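Local coordinates for protein metallo-beta-lactamase FIM-1 (Pseudomonas aeruginosa, PDB 6V3Q) that probably hydrolyses the amide bond of beta-lactam antibiotics to give substituted beta-amino acids, using zinc, and so belongs to the bacterial resistance enzymes, at residues A[51-56]-A[84-90]. Numbering follows the deposited sequence.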
ATOM      1  N   ASP A  51     -15.131  -9.457  11.768  1.00 54.59           N
ATOM      2  CA  ASP A  51     -14.814  -8.482  10.728  1.00 61.81           C
ATOM      3  C   ASP A  51     -14.854  -9.065   9.320  1.00 63.29           C
ATOM      4  O   ASP A  51     -14.424 -10.200   9.084  1.00 66.45           O
ATOM      5  CB  ASP A  51     -13.450  -7.843  10.987  1.00 74.99           C
ATOM      6  CG  ASP A  51     -13.479  -6.877  12.149  1.00 94.56           C
ATOM      7  OD1 ASP A  51     -14.574  -6.377  12.475  1.00 99.21           O
ATOM      8  OD2 ASP A  51     -12.408  -6.604  12.724  1.00102.45           O
ATOM      9  N   THR A  52     -15.367  -8.279   8.378  1.00 62.75           N
ATOM     10  CA  THR A  52     -15.439  -8.665   6.978  1.00 62.34           C
ATOM     11  C   THR A  52     -14.129  -8.317   6.279  1.00 60.74           C
ATOM     12  O   THR A  52     -13.157  -7.891   6.907  1.00 66.04           O
ATOM     13  CB  THR A  52     -16.610  -7.967   6.293  1.00 63.22           C
ATOM     14  OG1 THR A  52     -16.301  -6.576   6.144  1.00 57.83           O
ATOM     15  CG2 THR A  52     -17.867  -8.094   7.121  1.00 66.98           C
ATOM     16  N   ALA A  53     -14.090  -8.507   4.965  1.00 63.76           N
ATOM     17  CA  ALA A  53     -13.005  -7.996   4.146  1.00 60.11           C
ATOM     18  C   ALA A  53     -13.347  -6.567   3.729  1.00 66.59           C
ATOM     19  O   ALA A  53     -14.230  -5.926   4.303  1.00 69.38           O
ATOM     20  CB  ALA A  53     -12.764  -8.918   2.956  1.00 62.51           C
ATOM     21  N   TRP A  54     -12.664  -6.054   2.706  1.00 68.47           N
ATOM     22  CA  TRP A  54     -12.884  -4.667   2.306  1.00 65.99           C
ATOM     23  C   TRP A  54     -14.203  -4.486   1.562  1.00 71.13           C
ATOM     24  O   TRP A  54     -14.844  -3.436   1.695  1.00 71.58           O
ATOM     25  CB  TRP A  54     -11.720  -4.176   1.447  1.00 66.22           C
ATOM     26  CG  TRP A  54     -10.434  -4.031   2.204  1.00 67.23           C
ATOM     27  CD1 TRP A  54      -9.455  -4.971   2.339  1.00 64.13           C
ATOM     28  CD2 TRP A  54      -9.986  -2.878   2.931  1.00 63.12           C
ATOM     29  NE1 TRP A  54      -8.426  -4.478   3.103  1.00 66.89           N
ATOM     30  CE2 TRP A  54      -8.726  -3.195   3.479  1.00 63.24           C
ATOM     31  CE3 TRP A  54     -10.526  -1.611   3.171  1.00 66.26           C
ATOM     32  CZ2 TRP A  54      -7.998  -2.290   4.252  1.00 65.53           C
ATOM     33  CZ3 TRP A  54      -9.801  -0.713   3.941  1.00 69.40           C
ATOM     34  CH2 TRP A  54      -8.551  -1.057   4.470  1.00 68.96           C
ATOM     35  N   ASP A  55     -14.625  -5.478   0.777  1.00 78.16           N
ATOM     36  CA  ASP A  55     -15.829  -5.351  -0.035  1.00 83.38           C
ATOM     37  C   ASP A  55     -16.590  -6.672  -0.020  1.00 82.27           C
ATOM     38  O   ASP A  55     -16.164  -7.653   0.597  1.00 77.52           O
ATOM     39  CB  ASP A  55     -15.487  -4.912  -1.467  1.00 95.18           C
ATOM     40  CG  ASP A  55     -14.514  -5.856  -2.160  1.00105.27           C
ATOM     41  OD1 ASP A  55     -14.291  -6.976  -1.660  1.00106.39           O
ATOM     42  OD2 ASP A  55     -13.963  -5.473  -3.211  1.00110.35           O
ATOM     43  N   ASP A  56     -17.723  -6.692  -0.723  1.00 83.93           N
ATOM     44  CA  ASP A  56     -18.546  -7.898  -0.781  1.00 83.58           C
ATOM     45  C   ASP A  56     -17.832  -9.083  -1.421  1.00 79.54           C
ATOM     46  O   ASP A  56     -17.811 -10.161  -0.805  1.00 77.21           O
ATOM     47  CB  ASP A  56     -19.863  -7.592  -1.504  1.00 91.84           C
ATOM     48  CG  ASP A  56     -20.809  -6.748  -0.670  1.00 98.03           C
ATOM     49  OD1 ASP A  56     -20.807  -6.892   0.571  1.00 98.13           O
ATOM     50  OD2 ASP A  56     -21.567  -5.948  -1.258  1.00102.32           O
ATOM     51  N   ASP A  84     -15.008   0.658   6.496  1.00 72.65           N
ATOM     52  CA  ASP A  84     -15.187  -0.298   5.408  1.00 84.74           C
ATOM     53  C   ASP A  84     -14.212  -1.470   5.448  1.00 86.46           C
ATOM     54  O   ASP A  84     -14.439  -2.458   4.742  1.00 86.45           O
ATOM     55  CB  ASP A  84     -15.089   0.397   4.045  1.00 95.21           C
ATOM     56  CG  ASP A  84     -13.947   1.386   3.968  1.00106.15           C
ATOM     57  OD1 ASP A  84     -12.786   0.985   4.193  1.00108.15           O
ATOM     58  OD2 ASP A  84     -14.214   2.569   3.665  1.00113.41           O
ATOM     59  N   ASP A  85     -13.146  -1.407   6.243  1.00 86.58           N
ATOM     60  CA  ASP A  85     -12.312  -2.594   6.391  1.00 85.35           C
ATOM     61  C   ASP A  85     -12.880  -3.578   7.403  1.00 83.15           C
ATOM     62  O   ASP A  85     -12.404  -4.717   7.471  1.00 85.40           O
ATOM     63  CB  ASP A  85     -10.882  -2.209   6.782  1.00 92.42           C
ATOM     64  CG  ASP A  85     -10.827  -1.305   7.993  1.00101.67           C
ATOM     65  OD1 ASP A  85     -11.773  -0.517   8.200  1.00106.35           O
ATOM     66  OD2 ASP A  85      -9.825  -1.379   8.735  1.00104.22           O
ATOM     67  N   LYS A  86     -13.888  -3.171   8.174  1.00 80.02           N
ATOM     68  CA  LYS A  86     -14.542  -4.045   9.137  1.00 74.92           C
ATOM     69  C   LYS A  86     -15.968  -4.404   8.759  1.00 73.09           C
ATOM     70  O   LYS A  86     -16.396  -5.528   9.023  1.00 69.70           O
ATOM     71  CB  LYS A  86     -14.553  -3.397  10.527  1.00 76.76           C
ATOM     72  CG  LYS A  86     -13.184  -3.014  11.024  1.00 78.48           C
ATOM     73  CD  LYS A  86     -12.188  -4.116  10.733  1.00 81.91           C
ATOM     74  CE  LYS A  86     -10.821  -3.752  11.245  1.00 84.53           C
ATOM     75  NZ  LYS A  86      -9.802  -4.794  10.942  1.00 85.87           N
ATOM     76  N   MET A  87     -16.713  -3.479   8.153  1.00 74.22           N
ATOM     77  CA  MET A  87     -18.100  -3.723   7.773  1.00 74.19           C
ATOM     78  C   MET A  87     -18.322  -3.565   6.273  1.00 78.19           C
ATOM     79  O   MET A  87     -19.461  -3.373   5.838  1.00 85.62           O
ATOM     80  CB  MET A  87     -19.038  -2.794   8.546  1.00 74.99           C
ATOM     81  CG  MET A  87     -18.959  -2.951  10.053  1.00 76.36           C
ATOM     82  SD  MET A  87     -20.219  -1.999  10.925  1.00 83.71           S
ATOM     83  CE  MET A  87     -21.710  -2.827  10.383  1.00 84.62           C
ATOM     84  N   GLY A  88     -17.257  -3.642   5.474  1.00 76.18           N
ATOM     85  CA  GLY A  88     -17.394  -3.427   4.043  1.00 75.59           C
ATOM     86  C   GLY A  88     -18.226  -4.478   3.339  1.00 74.31           C
ATOM     87  O   GLY A  88     -18.833  -4.197   2.301  1.00 80.11           O
ATOM     88  N   GLY A  89     -18.270  -5.693   3.884  1.00 69.94           N
ATOM     89  CA  GLY A  89     -18.989  -6.775   3.241  1.00 70.71           C
ATOM     90  C   GLY A  89     -20.131  -7.325   4.070  1.00 73.29           C
ATOM     91  O   GLY A  89     -20.433  -8.521   4.005  1.00 74.47           O
ATOM     92  N   VAL A  90     -20.774  -6.454   4.851  1.00 74.34           N
ATOM     93  CA  VAL A  90     -21.878  -6.888   5.707  1.00 74.64           C
ATOM     94  C   VAL A  90     -23.046  -7.386   4.865  1.00 78.42           C
ATOM     95  O   VAL A  90     -23.694  -8.384   5.205  1.00 79.62           O
ATOM     96  CB  VAL A  90     -22.303  -5.742   6.646  1.00 77.22           C
ATOM     97  CG1 VAL A  90     -23.641  -6.049   7.300  1.00 75.39           C
ATOM     98  CG2 VAL A  90     -21.246  -5.514   7.702  1.00 77.36           C
TER
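Asp84 begins segment 84-90, directly after the zinc ligand His83. Tryptophan suits the place opposite: the edge of the Trp54 ring lies against Asp84, OD1 being 3.4 Å from Trp54 CZ3, while its broad face receives Asp85 CB, 3.5 Å from the six-membered ring centroid, in a CH-pi contact; its NE1 is hydrogen-bonded to Ser24 O. With His81 and His83, Asp85 forms the HXHXD motif of class B1 enzymes, whose aspartate typically binds a second zinc; here its side chain comes to about 4 Å of the zinc at its nearest atom. Lys86 spends its long chain in the buried interior, where Asp51 OD2 forms a long salt bridge with its NZ at 3.6 Å; Ser205 also binds NZ, while Asp51 OD1 accepts from Thr80 N. Thr52 N donates almost linearly to Lys86 O at 3.0 Å. The CA-to-CB bond of Met87 points away from segment 51-56, and its side chain touches Phe79. Gly88 allows close approach, because a CB would clash with Trp54 O; its CA makes a CA-H...O contact with that oxygen at 3.5 Å. At Gly89 a CB would clash with Asp55 O, whereas its N donates to Thr52 OG1 at 3.1 Å. That hydroxyl also donates within its own segment, OG1 to Ala53 O at 2.8 Å. The contact thus joins the loop between strand 46-50 and helix 56-68 to the short, weakly bonded helix about 84-87, with strand 33-43 beside Trp54 and helix 90-95 starting after Gly89, its N-cap.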